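Local coordinates for SGNH-hydrolase family esterase (Altererythrobacter indicus, PDB 7C2A), which acts as an esterase of the SGNH-hydrolase family, probably with lysophospholipase activity, at residues 61-66 against 103-109. Sequence-based numbering, arbitrary orientation. Where two conformers were deposited one is given.
Sequences IKFVLD and ELQRRKI
E103 and R107 meet K62 and D66 in a five-residue salt-bridge network, completed by R106, that ties together the C-terminal ends of helices 54-66 and 90-106. Both helices pack on the parallel sheet of the SGNH-hydrolase fold. A Schellman motif ends the second helix, with K108 as its C-prime residue. E103 reaches across from CB with CG anti to the backbone N (chi1 179°), which places CG 4.0 Å from L65 CD1. The chain bends at chi2 and crosses K62 at about a right angle, with E103 CD 3.6 Å from K62 CG. E103 OE1 takes K62 NZ at 2.9 Å, and R106 NE reaches the same oxygen from the opposite face of the carboxylate. E103 OE2 accepts three N-H groups: R106 NH2 on the syn side and R107 NE on the anti side at 2.8 Å, both tilted out of the carboxylate plane, and R107 NH2. One buried carboxylate thus gathers three basic side chains, which probably offsets the approach of K62 NZ to R106 NH2. With an alanine at E103, the three charges would probably lose their shared acceptor and the R107 guanidinium would be freer to turn. R107, extended from CG to NE, carries its guanidinium past L65, whose CB lies over one face, 3.5 Å from R107 NH1. Beneath this polar layer, L65 CD1 touches L104 CD2 at 4.0 Å, and L65 CD2 meets I109 CD1. L65 also rests on L9 of strand 6-12, and L104 on A75 and V77 of strand 74-78. At the far end of R107, NH1 and NH2 both grip D66 OD1, at 3.0 and 2.9 Å, with that oxygen only 5° out of the guanidinium plane.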
ATOM      1  N   ILE A  61     -12.807  -2.093   7.450  1.00  9.56           N
ATOM      2  CA  ILE A  61     -12.358  -1.057   8.383  1.00  9.73           C
ATOM      3  C   ILE A  61     -13.161  -1.078   9.685  1.00  9.79           C
ATOM      4  O   ILE A  61     -12.591  -0.970  10.775  1.00 10.01           O
ATOM      5  CB  ILE A  61     -12.293   0.336   7.726  1.00  9.91           C
ATOM      6  CG1 ILE A  61     -11.778   1.376   8.734  1.00 10.50           C
ATOM      7  CG2 ILE A  61     -13.658   0.774   7.177  1.00 11.50           C
ATOM      8  CD1 ILE A  61     -10.332   1.173   9.222  1.00 11.08           C
ATOM      9  N   LYS A  62     -14.488  -1.204   9.598  0.55  9.79           N
ATOM     10  CA  LYS A  62     -15.295  -1.237  10.817  0.55 10.17           C
ATOM     11  C   LYS A  62     -14.926  -2.429  11.692  0.55  8.99           C
ATOM     12  O   LYS A  62     -14.769  -2.295  12.910  0.55 10.04           O
ATOM     13  CB  LYS A  62     -16.784  -1.283  10.469  0.55 11.86           C
ATOM     14  CG  LYS A  62     -17.413   0.060  10.120  0.55 11.61           C
ATOM     15  CD  LYS A  62     -18.895  -0.124   9.778  0.55 15.99           C
ATOM     16  CE  LYS A  62     -19.574   1.185   9.394  0.55 19.57           C
ATOM     17  NZ  LYS A  62     -19.763   2.092  10.556  0.55 17.93           N
ATOM     18  N   PHE A  63     -14.788  -3.606  11.084  1.00  9.40           N
ATOM     19  CA  PHE A  63     -14.440  -4.800  11.845  1.00  9.53           C
ATOM     20  C   PHE A  63     -13.089  -4.642  12.526  1.00  9.81           C
ATOM     21  O   PHE A  63     -12.923  -5.008  13.695  1.00  9.90           O
ATOM     22  CB  PHE A  63     -14.408  -6.008  10.905  1.00 10.85           C
ATOM     23  CG  PHE A  63     -14.007  -7.288  11.582  1.00 10.13           C
ATOM     24  CD1 PHE A  63     -14.953  -8.050  12.249  1.00 12.51           C
ATOM     25  CD2 PHE A  63     -12.697  -7.732  11.567  1.00 13.72           C
ATOM     26  CE1 PHE A  63     -14.607  -9.226  12.875  1.00 16.18           C
ATOM     27  CE2 PHE A  63     -12.347  -8.917  12.200  1.00 15.72           C
ATOM     28  CZ  PHE A  63     -13.305  -9.659  12.859  1.00 16.57           C
ATOM     29  N   VAL A  64     -12.101  -4.116  11.802  1.00  9.27           N
ATOM     30  CA  VAL A  64     -10.770  -3.928  12.377  1.00  8.70           C
ATOM     31  C   VAL A  64     -10.834  -2.983  13.568  1.00  9.39           C
ATOM     32  O   VAL A  64     -10.248  -3.249  14.623  1.00 10.37           O
ATOM     33  CB  VAL A  64      -9.781  -3.453  11.292  1.00  9.01           C
ATOM     34  CG1 VAL A  64      -8.484  -2.975  11.917  1.00 10.33           C
ATOM     35  CG2 VAL A  64      -9.510  -4.575  10.306  1.00 10.10           C
ATOM     36  N   LEU A  65     -11.564  -1.883  13.434  1.00  9.22           N
ATOM     37  CA  LEU A  65     -11.686  -0.943  14.545  1.00 10.42           C
ATOM     38  C   LEU A  65     -12.443  -1.556  15.719  1.00 10.76           C
ATOM     39  O   LEU A  65     -12.028  -1.417  16.878  1.00 10.85           O
ATOM     40  CB  LEU A  65     -12.376   0.328  14.064  1.00  9.47           C
ATOM     41  CG  LEU A  65     -11.530   1.155  13.098  1.00  9.63           C
ATOM     42  CD1 LEU A  65     -12.376   2.225  12.445  1.00 11.39           C
ATOM     43  CD2 LEU A  65     -10.325   1.784  13.818  1.00 10.46           C
ATOM     44  N   ASP A  66     -13.549  -2.248  15.440  1.00  9.46           N
ATOM     45  CA  ASP A  66     -14.343  -2.874  16.493  1.00  9.38           C
ATOM     46  C   ASP A  66     -13.596  -4.006  17.175  1.00 10.08           C
ATOM     47  O   ASP A  66     -13.968  -4.392  18.291  1.00 12.93           O
ATOM     48  CB  ASP A  66     -15.650  -3.426  15.908  1.00 11.16           C
ATOM     49  CG  ASP A  66     -16.623  -2.346  15.481  1.00 11.18           C
ATOM     50  OD1 ASP A  66     -16.446  -1.164  15.834  1.00 12.67           O
ATOM     51  OD2 ASP A  66     -17.594  -2.697  14.780  1.00 13.57           O
ATOM     52  N   GLU A 103     -15.200   6.744   8.060  1.00 11.25           N
ATOM     53  CA  GLU A 103     -15.371   5.942   9.264  1.00 11.11           C
ATOM     54  C   GLU A 103     -14.391   6.365  10.358  1.00 10.60           C
ATOM     55  O   GLU A 103     -14.771   6.499  11.526  1.00 12.22           O
ATOM     56  CB  GLU A 103     -15.223   4.464   8.916  1.00 12.17           C
ATOM     57  CG  GLU A 103     -15.351   3.530  10.106  1.00 13.74           C
ATOM     58  CD  GLU A 103     -16.721   3.562  10.768  1.00 16.26           C
ATOM     59  OE1 GLU A 103     -17.689   4.051  10.148  1.00 20.70           O
ATOM     60  OE2 GLU A 103     -16.834   3.100  11.921  1.00 15.61           O
ATOM     61  N   LEU A 104     -13.120   6.576  10.001  1.00 10.63           N
ATOM     62  CA  LEU A 104     -12.147   7.041  10.987  1.00 10.07           C
ATOM     63  C   LEU A 104     -12.547   8.400  11.548  1.00 11.37           C
ATOM     64  O   LEU A 104     -12.461   8.633  12.761  1.00 12.23           O
ATOM     65  CB  LEU A 104     -10.756   7.104  10.352  1.00 10.70           C
ATOM     66  CG  LEU A 104     -10.176   5.728  10.020  1.00  9.76           C
ATOM     67  CD1 LEU A 104      -9.019   5.843   9.030  1.00 10.99           C
ATOM     68  CD2 LEU A 104      -9.734   4.998  11.272  1.00 10.48           C
ATOM     69  N   GLN A 105     -12.999   9.307  10.678  1.00 12.04           N
ATOM     70  CA  GLN A 105     -13.410  10.635  11.121  1.00 14.34           C
ATOM     71  C   GLN A 105     -14.626  10.563  12.034  1.00 15.74           C
ATOM     72  O   GLN A 105     -14.717  11.307  13.020  1.00 16.24           O
ATOM     73  CB  GLN A 105     -13.717  11.494   9.898  1.00 18.24           C
ATOM     74  CG  GLN A 105     -13.685  12.987  10.142  1.00 22.69           C
ATOM     75  CD  GLN A 105     -13.779  13.763   8.848  1.00 25.65           C
ATOM     76  OE1 GLN A 105     -14.681  13.533   8.044  1.00 29.36           O
ATOM     77  NE2 GLN A 105     -12.840  14.675   8.631  1.00 28.84           N
ATOM     78  N   ARG A 106     -15.585   9.695  11.713  0.52 13.64           N
ATOM     79  CA  ARG A 106     -16.737   9.531  12.590  0.52 14.59           C
ATOM     80  C   ARG A 106     -16.289   9.206  14.007  0.52 13.89           C
ATOM     81  O   ARG A 106     -16.841   9.735  14.981  0.52 13.96           O
ATOM     82  CB  ARG A 106     -17.640   8.426  12.048  0.52 15.73           C
ATOM     83  CG  ARG A 106     -18.939   8.249  12.795  0.52 17.28           C
ATOM     84  CD  ARG A 106     -19.733   7.110  12.184  0.52 15.46           C
ATOM     85  NE  ARG A 106     -19.143   5.815  12.503  0.52 16.81           N
ATOM     86  CZ  ARG A 106     -19.303   5.192  13.666  0.52 18.79           C
ATOM     87  NH1 ARG A 106     -20.045   5.742  14.616  0.52 19.67           N
ATOM     88  NH2 ARG A 106     -18.725   4.019  13.876  0.52 17.10           N
ATOM     89  N   ARG A 107     -15.272   8.356  14.142  1.00 12.74           N
ATOM     90  CA  ARG A 107     -14.775   7.942  15.444  1.00 12.25           C
ATOM     91  C   ARG A 107     -13.749   8.906  16.009  1.00 12.59           C
ATOM     92  O   ARG A 107     -13.154   8.615  17.047  1.00 12.93           O
ATOM     93  CB  ARG A 107     -14.183   6.535  15.363  1.00 12.39           C
ATOM     94  CG  ARG A 107     -15.148   5.517  14.790  1.00 14.23           C
ATOM     95  CD  ARG A 107     -14.658   4.124  15.069  1.00 16.53           C
ATOM     96  NE  ARG A 107     -15.432   3.130  14.337  1.00 13.81           N
ATOM     97  CZ  ARG A 107     -15.637   1.890  14.760  1.00 12.49           C
ATOM     98  NH1 ARG A 107     -15.146   1.489  15.919  1.00 13.97           N
ATOM     99  NH2 ARG A 107     -16.352   1.062  14.027  1.00 14.09           N
ATOM    100  N   LYS A 108     -13.518  10.029  15.337  1.00 12.18           N
ATOM    101  CA  LYS A 108     -12.566  11.041  15.792  1.00 13.03           C
ATOM    102  C   LYS A 108     -11.153  10.479  15.954  1.00 12.42           C
ATOM    103  O   LYS A 108     -10.429  10.832  16.884  1.00 14.78           O
ATOM    104  CB  LYS A 108     -13.052  11.752  17.057  1.00 16.05           C
ATOM    105  CG  LYS A 108     -14.410  12.402  16.860  1.00 19.70           C
ATOM    106  CD  LYS A 108     -14.718  13.450  17.913  1.00 30.20           C
ATOM    107  CE  LYS A 108     -15.869  14.336  17.460  1.00 36.35           C
ATOM    108  NZ  LYS A 108     -15.746  15.715  18.004  1.00 48.91           N
ATOM    109  N   ILE A 109     -10.755   9.599  15.042  1.00 11.22           N
ATOM    110  CA  ILE A 109      -9.406   9.042  15.017  1.00 11.20           C
ATOM    111  C   ILE A 109      -8.578   9.847  14.023  1.00 10.50           C
ATOM    112  O   ILE A 109      -8.924   9.882  12.832  1.00 10.98           O
ATOM    113  CB  ILE A 109      -9.423   7.555  14.646  1.00  9.95           C
ATOM    114  CG1 ILE A 109     -10.187   6.759  15.707  1.00 10.58           C
ATOM    115  CG2 ILE A 109      -7.989   7.051  14.498  1.00 11.17           C
ATOM    116  CD1 ILE A 109     -10.450   5.328  15.321  1.00 11.77           C
TER